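Local coordinates for protein tRNA(Phe) 7-((3-amino-3-carboxypropyl)-4-demethylwyosine(37)-N(4))-methyltransferase 1 (Pyrococcus horikoshii, PDB 2IT2) that probably methylates N-4 of the wybutosine-86 intermediate in tRNA(Phe), using S-adenosyl-L-methionine, during wyosine-derivative biosynthesis, at residues F11-A14 and K15-L19; E81-L84 and Y85-L88; A112-L115 and E116-V119; I173-I176 and A177-M181. One frame throughout, in Å; residues are numbered along the deposited sequence.

Interaction 1 of 4, residues F11-A14 and K15-L19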
loop_
_atom_site.group_PDB
_atom_site.type_symbol
_atom_site.label_atom_id
_atom_site.label_comp_id
_atom_site.label_asym_id
_atom_site.label_seq_id
_atom_site.Cartn_x
_atom_site.Cartn_y
_atom_site.Cartn_z
ATOM N N PHE B 11 1.754 9.852 -25.870
ATOM C CA PHE B 11 1.328 10.797 -24.842
ATOM C C PHE B 11 0.251 11.819 -25.218
ATOM O O PHE B 11 -0.717 12.008 -24.476
ATOM C CB PHE B 11 2.539 11.541 -24.266
ATOM C CG PHE B 11 2.191 12.448 -23.127
ATOM C CD1 PHE B 11 1.988 11.938 -21.848
ATOM C CD2 PHE B 11 2.009 13.808 -23.343
ATOM C CE1 PHE B 11 1.611 12.777 -20.809
ATOM C CE2 PHE B 11 1.631 14.653 -22.308
ATOM C CZ PHE B 11 1.431 14.134 -21.039
ATOM N N GLU B 12 0.416 12.498 -26.346
ATOM C CA GLU B 12 -0.565 13.503 -26.750
ATOM C C GLU B 12 -1.968 12.915 -26.818
ATOM O O GLU B 12 -2.946 13.517 -26.355
ATOM C CB GLU B 12 -0.198 14.073 -28.114
ATOM C CG GLU B 12 -1.138 15.168 -28.595
ATOM C CD GLU B 12 -0.799 15.667 -29.986
ATOM O OE1 GLU B 12 0.382 15.988 -30.226
ATOM O OE2 GLU B 12 -1.719 15.749 -30.833
ATOM N N ARG B 13 -2.046 11.732 -27.412
ATOM C CA ARG B 13 -3.293 11.007 -27.584
ATOM C C ARG B 13 -3.853 10.602 -26.234
ATOM O O ARG B 13 -5.024 10.844 -25.938
ATOM C CB ARG B 13 -3.049 9.755 -28.428
ATOM C CG ARG B 13 -4.295 8.961 -28.761
ATOM C CD ARG B 13 -4.859 9.403 -30.097
ATOM N NE ARG B 13 -5.856 8.468 -30.607
ATOM C CZ ARG B 13 -6.387 8.534 -31.823
ATOM N NH1 ARG B 13 -6.021 9.498 -32.661
ATOM N NH2 ARG B 13 -7.270 7.624 -32.211
ATOM N N ALA B 14 -3.014 9.975 -25.419
ATOM C CA ALA B 14 -3.441 9.537 -24.103
ATOM C C ALA B 14 -3.966 10.713 -23.283
ATOM O O ALA B 14 -5.004 10.598 -22.629
ATOM C CB ALA B 14 -2.294 8.865 -23.379
ATOM N N LYS B 15 -3.271 11.847 -23.298
ATOM C CA LYS B 15 -3.758 12.984 -22.518
ATOM C C LYS B 15 -5.115 13.495 -23.005
ATOM O O LYS B 15 -5.990 13.831 -22.201
ATOM C CB LYS B 15 -2.746 14.140 -22.524
ATOM C CG LYS B 15 -3.226 15.370 -21.738
ATOM C CD LYS B 15 -2.085 16.239 -21.243
ATOM C CE LYS B 15 -2.608 17.373 -20.371
ATOM N NZ LYS B 15 -1.515 18.114 -19.671
ATOM N N LYS B 16 -5.293 13.563 -24.319
ATOM C CA LYS B 16 -6.556 14.038 -24.875
ATOM C C LYS B 16 -7.709 13.154 -24.420
ATOM O O LYS B 16 -8.782 13.642 -24.051
ATOM C CB LYS B 16 -6.487 14.058 -26.404
ATOM C CG LYS B 16 -5.864 15.316 -26.983
ATOM C CD LYS B 16 -5.986 15.332 -28.503
ATOM C CE LYS B 16 -5.060 16.351 -29.146
ATOM N NZ LYS B 16 -4.728 15.959 -30.545
ATOM N N GLU B 17 -7.482 11.847 -24.433
ATOM C CA GLU B 17 -8.514 10.901 -24.020
ATOM C C GLU B 17 -8.824 11.040 -22.531
ATOM O O GLU B 17 -9.988 10.973 -22.120
ATOM C CB GLU B 17 -8.078 9.460 -24.342
ATOM C CG GLU B 17 -7.737 9.228 -25.818
ATOM C CD GLU B 17 -7.392 7.779 -26.138
ATOM O OE1 GLU B 17 -6.862 7.069 -25.255
ATOM O OE2 GLU B 17 -7.632 7.354 -27.288
ATOM N N ALA B 18 -7.793 11.242 -21.717
ATOM C CA ALA B 18 -7.988 11.376 -20.276
ATOM C C ALA B 18 -8.786 12.638 -19.956
ATOM O O ALA B 18 -9.647 12.641 -19.079
ATOM C CB ALA B 18 -6.628 11.398 -19.558
ATOM N N LEU B 19 -8.507 13.711 -20.682
ATOM C CA LEU B 19 -9.207 14.969 -20.485
ATOM C C LEU B 19 -10.705 14.839 -20.804
ATOM O O LEU B 19 -11.565 15.377 -20.095
ATOM C CB LEU B 19 -8.549 16.041 -21.356
ATOM C CG LEU B 19 -7.155 16.507 -20.913
ATOM C CD1 LEU B 19 -6.571 17.419 -21.984
ATOM C CD2 LEU B 19 -7.252 17.242 -19.584
#

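Interaction 2 of 4, residues E81-L84 and Y85-L88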
loop_
_atom_site.group_PDB
_atom_site.type_symbol
_atom_site.label_atom_id
_atom_site.label_comp_id
_atom_site.label_asym_id
_atom_site.label_seq_id
_atom_site.Cartn_x
_atom_site.Cartn_y
_atom_site.Cartn_z
ATOM N N GLU B 81 -14.880 13.791 7.007
ATOM C CA GLU B 81 -14.879 13.365 8.400
ATOM C C GLU B 81 -16.320 13.028 8.768
ATOM O O GLU B 81 -17.261 13.600 8.214
ATOM C CB GLU B 81 -14.357 14.478 9.297
ATOM C CG GLU B 81 -12.967 14.934 8.930
ATOM C CD GLU B 81 -12.493 16.079 9.788
ATOM O OE1 GLU B 81 -12.222 15.855 10.988
ATOM O OE2 GLU B 81 -12.402 17.204 9.255
ATOM N N VAL B 82 -16.492 12.109 9.710
ATOM C CA VAL B 82 -17.825 11.675 10.101
ATOM C C VAL B 82 -18.184 11.919 11.562
ATOM O O VAL B 82 -17.341 12.243 12.395
ATOM C CB VAL B 82 -18.011 10.164 9.800
ATOM C CG1 VAL B 82 -17.787 9.887 8.318
ATOM C CG2 VAL B 82 -17.038 9.346 10.646
ATOM N N SER B 83 -19.468 11.765 11.855
ATOM C CA SER B 83 -19.960 11.929 13.212
ATOM C C SER B 83 -20.351 10.548 13.696
ATOM O O SER B 83 -20.568 9.634 12.860
ATOM C CB SER B 83 -21.178 12.838 13.250
ATOM O OG SER B 83 -22.216 12.359 12.405
ATOM N N LEU B 84 -20.440 10.378 15.027
ATOM C CA LEU B 84 -20.796 9.072 15.604
ATOM C C LEU B 84 -22.175 8.662 15.095
ATOM O O LEU B 84 -22.391 7.504 14.863
ATOM C CB LEU B 84 -20.834 9.123 17.122
ATOM C CG LEU B 84 -20.683 7.920 18.048
ATOM C CD1 LEU B 84 -19.762 6.849 17.431
ATOM C CD2 LEU B 84 -20.174 8.480 19.407
ATOM N N TYR B 85 -23.092 9.618 14.900
ATOM C CA TYR B 85 -24.458 9.347 14.405
ATOM C C TYR B 85 -24.443 8.640 13.063
ATOM O O TYR B 85 -25.089 7.607 12.892
ATOM C CB TYR B 85 -25.280 10.645 14.263
ATOM C CG TYR B 85 -26.611 10.416 13.575
ATOM C CD1 TYR B 85 -27.674 9.817 14.251
ATOM C CD2 TYR B 85 -26.804 10.789 12.243
ATOM C CE1 TYR B 85 -28.896 9.593 13.621
ATOM C CE2 TYR B 85 -28.025 10.570 11.602
ATOM C CZ TYR B 85 -29.067 9.974 12.300
ATOM O OH TYR B 85 -30.281 9.761 11.685
ATOM N N GLU B 86 -23.716 9.217 12.114
ATOM C CA GLU B 86 -23.595 8.645 10.783
ATOM C C GLU B 86 -23.089 7.202 10.845
ATOM O O GLU B 86 -23.634 6.313 10.195
ATOM C CB GLU B 86 -22.630 9.483 9.927
ATOM C CG GLU B 86 -23.185 10.822 9.459
ATOM C CD GLU B 86 -22.197 11.617 8.616
ATOM O OE1 GLU B 86 -21.123 11.989 9.139
ATOM O OE2 GLU B 86 -22.502 11.868 7.430
ATOM N N VAL B 87 -22.046 6.974 11.635
ATOM C CA VAL B 87 -21.465 5.646 11.736
ATOM C C VAL B 87 -22.452 4.672 12.370
ATOM O O VAL B 87 -22.610 3.547 11.903
ATOM C CB VAL B 87 -20.130 5.696 12.527
ATOM C CG1 VAL B 87 -19.554 4.300 12.673
ATOM C CG2 VAL B 87 -19.129 6.605 11.797
ATOM N N LEU B 88 -23.133 5.113 13.420
ATOM C CA LEU B 88 -24.104 4.256 14.086
ATOM C C LEU B 88 -25.233 3.847 13.150
ATOM O O LEU B 88 -25.718 2.715 13.207
ATOM C CB LEU B 88 -24.678 4.969 15.301
ATOM C CG LEU B 88 -23.651 5.256 16.394
ATOM C CD1 LEU B 88 -24.231 6.243 17.393
ATOM C CD2 LEU B 88 -23.253 3.954 17.065
HETATM O O HOH W 1 -19.760 12.916 6.788
#

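Interaction 3 of 4, residues A112-L115 and E116-V119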
loop_
_atom_site.group_PDB
_atom_site.type_symbol
_atom_site.label_atom_id
_atom_site.label_comp_id
_atom_site.label_asym_id
_atom_site.label_seq_id
_atom_site.Cartn_x
_atom_site.Cartn_y
_atom_site.Cartn_z
ATOM N N ALA B 112 2.447 10.248 -17.265
ATOM C CA ALA B 112 3.610 11.118 -17.476
ATOM C C ALA B 112 4.182 10.937 -18.874
ATOM O O ALA B 112 4.171 9.837 -19.422
ATOM C CB ALA B 112 4.694 10.824 -16.424
ATOM N N LYS B 113 4.700 12.020 -19.443
ATOM C CA LYS B 113 5.253 11.949 -20.788
ATOM C C LYS B 113 6.583 11.186 -20.923
ATOM O O LYS B 113 6.824 10.535 -21.946
ATOM C CB LYS B 113 5.402 13.361 -21.351
ATOM C CG LYS B 113 5.872 13.391 -22.788
ATOM C CD LYS B 113 5.877 14.804 -23.316
ATOM C CE LYS B 113 6.293 14.830 -24.777
ATOM N NZ LYS B 113 6.239 16.206 -25.345
ATOM N N THR B 114 7.439 11.265 -19.905
ATOM C CA THR B 114 8.734 10.577 -19.936
ATOM C C THR B 114 9.037 9.960 -18.582
ATOM O O THR B 114 8.389 10.280 -17.586
ATOM C CB THR B 114 9.883 11.546 -20.276
ATOM O OG1 THR B 114 10.097 12.444 -19.181
ATOM C CG2 THR B 114 9.542 12.343 -21.510
ATOM N N LEU B 115 10.026 9.072 -18.547
ATOM C CA LEU B 115 10.396 8.436 -17.299
ATOM C C LEU B 115 10.922 9.491 -16.333
ATOM O O LEU B 115 10.679 9.425 -15.131
ATOM C CB LEU B 115 11.452 7.361 -17.540
ATOM C CG LEU B 115 11.921 6.624 -16.283
ATOM C CD1 LEU B 115 10.744 5.929 -15.583
ATOM C CD2 LEU B 115 12.998 5.615 -16.692
ATOM N N GLU B 116 11.647 10.469 -16.865
ATOM C CA GLU B 116 12.157 11.529 -16.013
ATOM C C GLU B 116 11.028 12.345 -15.374
ATOM O O GLU B 116 11.125 12.724 -14.207
ATOM C CB GLU B 116 13.059 12.462 -16.812
ATOM C CG GLU B 116 13.736 13.513 -15.955
ATOM C CD GLU B 116 14.632 14.400 -16.775
ATOM O OE1 GLU B 116 15.512 13.850 -17.467
ATOM O OE2 GLU B 116 14.456 15.637 -16.736
ATOM N N ASP B 117 9.972 12.628 -16.140
ATOM C CA ASP B 117 8.844 13.400 -15.617
ATOM C C ASP B 117 8.181 12.607 -14.506
ATOM O O ASP B 117 7.812 13.164 -13.483
ATOM C CB ASP B 117 7.812 13.711 -16.710
ATOM C CG ASP B 117 8.346 14.653 -17.766
ATOM O OD1 ASP B 117 9.032 15.630 -17.392
ATOM O OD2 ASP B 117 8.075 14.422 -18.964
ATOM N N ALA B 118 8.045 11.301 -14.710
ATOM C CA ALA B 118 7.425 10.459 -13.697
ATOM C C ALA B 118 8.214 10.471 -12.393
ATOM O O ALA B 118 7.646 10.632 -11.315
ATOM C CB ALA B 118 7.300 9.048 -14.212
ATOM N N VAL B 119 9.528 10.292 -12.477
ATOM C CA VAL B 119 10.343 10.287 -11.265
ATOM C C VAL B 119 10.305 11.636 -10.543
ATOM O O VAL B 119 10.323 11.693 -9.311
ATOM C CB VAL B 119 11.795 9.917 -11.592
ATOM C CG1 VAL B 119 12.666 10.021 -10.347
ATOM C CG2 VAL B 119 11.833 8.517 -12.148
#

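Interaction 4 of 4, residues I173-I176 and A177-M181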
loop_
_atom_site.group_PDB
_atom_site.type_symbol
_atom_site.label_atom_id
_atom_site.label_comp_id
_atom_site.label_asym_id
_atom_site.label_seq_id
_atom_site.Cartn_x
_atom_site.Cartn_y
_atom_site.Cartn_z
ATOM N N ILE B 173 -12.438 5.296 17.895
ATOM C CA ILE B 173 -12.153 4.928 16.508
ATOM C C ILE B 173 -12.519 6.074 15.563
ATOM O O ILE B 173 -11.762 6.390 14.631
ATOM C CB ILE B 173 -12.948 3.661 16.106
ATOM C CG1 ILE B 173 -12.434 2.465 16.905
ATOM C CG2 ILE B 173 -12.866 3.423 14.599
ATOM C CD1 ILE B 173 -13.331 1.238 16.819
ATOM N N VAL B 174 -13.676 6.689 15.788
ATOM C CA VAL B 174 -14.107 7.802 14.943
ATOM C C VAL B 174 -13.166 8.998 15.075
ATOM O O VAL B 174 -12.890 9.683 14.088
ATOM C CB VAL B 174 -15.551 8.233 15.287
ATOM C CG1 VAL B 174 -15.874 9.600 14.680
ATOM C CG2 VAL B 174 -16.522 7.207 14.753
ATOM N N GLU B 175 -12.669 9.239 16.286
ATOM C CA GLU B 175 -11.740 10.336 16.540
ATOM C C GLU B 175 -10.470 10.156 15.710
ATOM O O GLU B 175 -10.040 11.076 15.014
ATOM C CB GLU B 175 -11.373 10.359 18.021
ATOM C CG GLU B 175 -10.529 11.517 18.487
ATOM C CD GLU B 175 -10.068 11.309 19.920
ATOM O OE1 GLU B 175 -10.858 10.775 20.730
ATOM O OE2 GLU B 175 -8.919 11.681 20.239
ATOM N N ILE B 176 -9.864 8.977 15.793
ATOM C CA ILE B 176 -8.644 8.702 15.038
ATOM C C ILE B 176 -8.938 8.753 13.544
ATOM O O ILE B 176 -8.162 9.308 12.770
ATOM C CB ILE B 176 -8.070 7.315 15.419
ATOM C CG1 ILE B 176 -7.665 7.326 16.897
ATOM C CG2 ILE B 176 -6.874 6.961 14.527
ATOM C CD1 ILE B 176 -6.496 8.244 17.212
ATOM N N ALA B 177 -10.064 8.177 13.136
ATOM C CA ALA B 177 -10.428 8.168 11.725
ATOM C C ALA B 177 -10.513 9.579 11.187
ATOM O O ALA B 177 -10.028 9.854 10.092
ATOM C CB ALA B 177 -11.755 7.467 11.523
ATOM N N ASN B 178 -11.141 10.470 11.950
ATOM C CA ASN B 178 -11.279 11.857 11.527
ATOM C C ASN B 178 -9.925 12.562 11.513
ATOM O O ASN B 178 -9.723 13.464 10.709
ATOM C CB ASN B 178 -12.272 12.618 12.421
ATOM C CG ASN B 178 -13.724 12.238 12.135
ATOM O OD1 ASN B 178 -14.060 11.792 11.035
ATOM N ND2 ASN B 178 -14.594 12.433 13.122
ATOM N N ASP B 179 -9.010 12.162 12.395
ATOM C CA ASP B 179 -7.671 12.752 12.417
ATOM C C ASP B 179 -6.942 12.352 11.148
ATOM O O ASP B 179 -6.264 13.167 10.533
ATOM C CB ASP B 179 -6.867 12.259 13.616
ATOM C CG ASP B 179 -7.379 12.806 14.915
ATOM O OD1 ASP B 179 -8.010 13.884 14.895
ATOM O OD2 ASP B 179 -7.141 12.167 15.958
ATOM N N GLN B 180 -7.085 11.092 10.752
ATOM C CA GLN B 180 -6.430 10.611 9.545
ATOM C C GLN B 180 -7.011 11.317 8.321
ATOM O O GLN B 180 -6.271 11.757 7.444
ATOM C CB GLN B 180 -6.579 9.086 9.431
ATOM C CG GLN B 180 -5.839 8.313 10.523
ATOM C CD GLN B 180 -6.056 6.812 10.439
ATOM O OE1 GLN B 180 -7.181 6.351 10.239
ATOM N NE2 GLN B 180 -4.987 6.042 10.609
HETATM N N MSE B 181 -8.329 11.454 8.268
HETATM C CA MSE B 181 -8.947 12.131 7.141
HETATM C C MSE B 181 -8.460 13.574 7.044
HETATM O O MSE B 181 -8.218 14.081 5.946
HETATM C CB MSE B 181 -10.467 12.108 7.286
HETATM C CG MSE B 181 -11.211 12.818 6.169
HETATM SE SE MSE B 181 -10.934 11.908 4.501
HETATM C CE MSE B 181 -11.043 10.125 5.252
#

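Interaction 1 of 4, residues F11-A14 and K15-L19
Glu12 carries CG opposite its backbone N (chi1 -178°), whereas Lys16 turns CG back beside its own N (chi1 -85°); with both chains extended beyond that point they run side by side in the same direction and meet at their ends, one helical turn apart. NZ of Lys16 reaches OE2 of Glu12 at 3.0 Å in a hydrogen-bonded salt bridge, arriving on the anti side of that oxygen and 17° out of the carboxylate plane. CE of Lys16 follows it in, 3.8 Å from the same OE2. The next pair along the turn is looser. Arg13 bends about its CB-CG bond, and its NE faces OE2 of Glu17 over 3.9 Å, a long salt bridge with the guanidinium and carboxylate planes well out of parallel. Both pairs lie on the exposed side of the helix.

The face turned to the sheet is largely apolar, apart from the end of Lys15. Phe11 and Lys15 point the same way, CZ of the Phe11 ring resting 4.1 Å from CD of Lys15, so the aliphatic part of the lysine packs against the aromatic while its NZ travels on to the carbonyls of Tyr48 and Asn43. Ala14, Lys15 and Ala18 lean on Phe49 of strand 48-63, whose ring also meets that of Phe11. Beneath the side chains, Lys15 N bonds to Phe11 O at 2.8 Å and Ala18 N to Ala14 O at 3.0 Å, the regular spacing that puts each pair one turn apart. The pattern is that of an amphipathic alpha-helix, with i to i+4 charge pairs outside and an aromatic-aliphatic face against a beta-sheet.

Interaction 2 of 4, residues E81-L84 and Y85-L88
OE1 of Glu86 is gripped by Ser83 and a water together. The backbone contributes one bond: Ser83 N gives its hydrogen to the anti lone pair of OE1 at 3.2 Å. Ser83 OG adds a weak bond to the same oxygen, and water 1 sits 2.9 Å from OE1, also hydrogen-bonded to Glu81 O and so joining the carboxylate to the incoming loop. Glu86 gets there by placing CG beside its own backbone N (chi1 -73°) and extending the rest of the chain back past the start of the helix. In return, Glu86 N makes a weak bond of 3.5 Å to Ser83 OG, long but nearly linear at 169°. An alanine in place of Glu86 would probably leave Ser83 N without its side-chain acceptor and the serine hydroxyl freer to turn.

An apolar pair lies alongside. CG2 of Val82 touches CG2 of Val87 at 3.6 Å, the two side chains meeting at about a right angle; they occupy the residue before the N-cap and the fourth residue after it. Further on, CG of Leu84 lies 4.0 Å from CD1 of Leu88, and both leucines pack on Leu170 of helix 167-194. Val87 N to Ser83 O, 3.3 Å, and Leu88 N to Leu84 O at 2.9 Å open the run of helical bonds. Reciprocal bonds between Ser83 and Glu86, one backbone bond of them weak, form a capping box, and the Val82-Val87 contact (N' with N4) adds a hydrophobic staple beside it at the N-terminus of helix 84-91.

Interaction 3 of 4, residues A112-L115 and E116-V119
Thr114 OG1 and Asp117 make the first shell. Asp117 N gives its hydrogen to OG1 at 3.0 Å with an N-H...O angle of 157°, and OD2 of Asp117 comes to 2.8 Å from OG1, a contact that is at most a weak bond. The threonine oxygen stands between its own backbone N and carbonyl carbon (chi1 70°), turned over the start of the helix, and CG2 lies 3.6 Å from OD2. The carboxylate beside the first helical N-H groups would probably be favoured by the helix dipole. A valine in place of Thr114 would probably leave Asp117 N without its capping acceptor and the aspartate freer to turn.

One layer out, Ala118 N bonds to Thr114 O at 3.1 Å, and CB of Ala118 packs 3.9 Å from CB of Ala112, tying the helix to the end of the strand before it. The segment is held from outside through Lys113 O, bonded to Thr8 OG1, and Asp117 O, bonded to Tyr48 OH. Leu115 and Ala118 rest on Leu143 and Ile135 of the sheet, while Leu115 also meets Leu2 of the second subunit. This is a threonine N-cap where strand 98-112 turns into helix 115-127.

Interaction 4 of 4, residues I173-I176 and A177-M181
Buried packing between successive turns of one helix is what joins Val174 to Asn178 and Ile176 to Gln180, in the long C-terminal helix 167-194. Val174 and Asn178 lie side by side, CG1 of the valine 3.5 Å from ND2 of the amide. Asn178 holds CG beside its own backbone N (chi1 -74°), which brings the amide back alongside Val174, while its OD1 accepts from Val82 N in the loop ahead of helix 84-91. A methyl group thus touches the ND2 end of the amide, and a backbone N-H holds OD1.

On a different side of the helix, CG2 of Ile176 approaches CD of Gln180 at 4.2 Å, the two chains meeting at a slant, and CG of Gln180 lies 3.4 Å from Ile176 O. The amide end of Gln180 continues to Arg152 O through NE2. Between these turns CB of Ala177 sits 3.3 Å from Ile173 O; its small size probably helps the helix approach the sheet. Toward solvent, OE2 of Glu175 and OD2 of Asp179 stand 4.7 Å apart, like charges whose mutual repulsion may slightly raise the pKa of one. Backbone bonds such as Gln180 N to Ile176 O, 2.9 Å, keep the turns regular.

Ile173 and Ala177 press on Phe101 of strand 98-112, Ile176 and Gln180 on Met153 of strand 153-159, and Asn178 and the selenomethionine Met181 on Ile58 of strand 48-63. Ile176 and Gln180 also pack against Gln98 and Trp100 of the second subunit, respectively, so this part of the helix lies on its own antiparallel sheet and touches the dimer partner through these two residues.

The four contacts form two pairs at opposite sides of the chain's centre. Interactions 1 and 3, with centres about 15 Å apart, meet directly: the Phe11 ring packs on the backbone of the Ala112-Lys113 turn, CD1 of Phe11 lying 3.4 Å from CA of Lys113. Interactions 2 and 4 lie about 11 Å apart by centres and share the probable hydrogen bond of Val82 N to Asn178 OD1, 2.8 Å, so the loop before helix 84-91 is fastened to the C-terminal helix. Between the pairs the centres are 35 to 41 Å apart, without contact. Both 3 and 4 reach the second subunit.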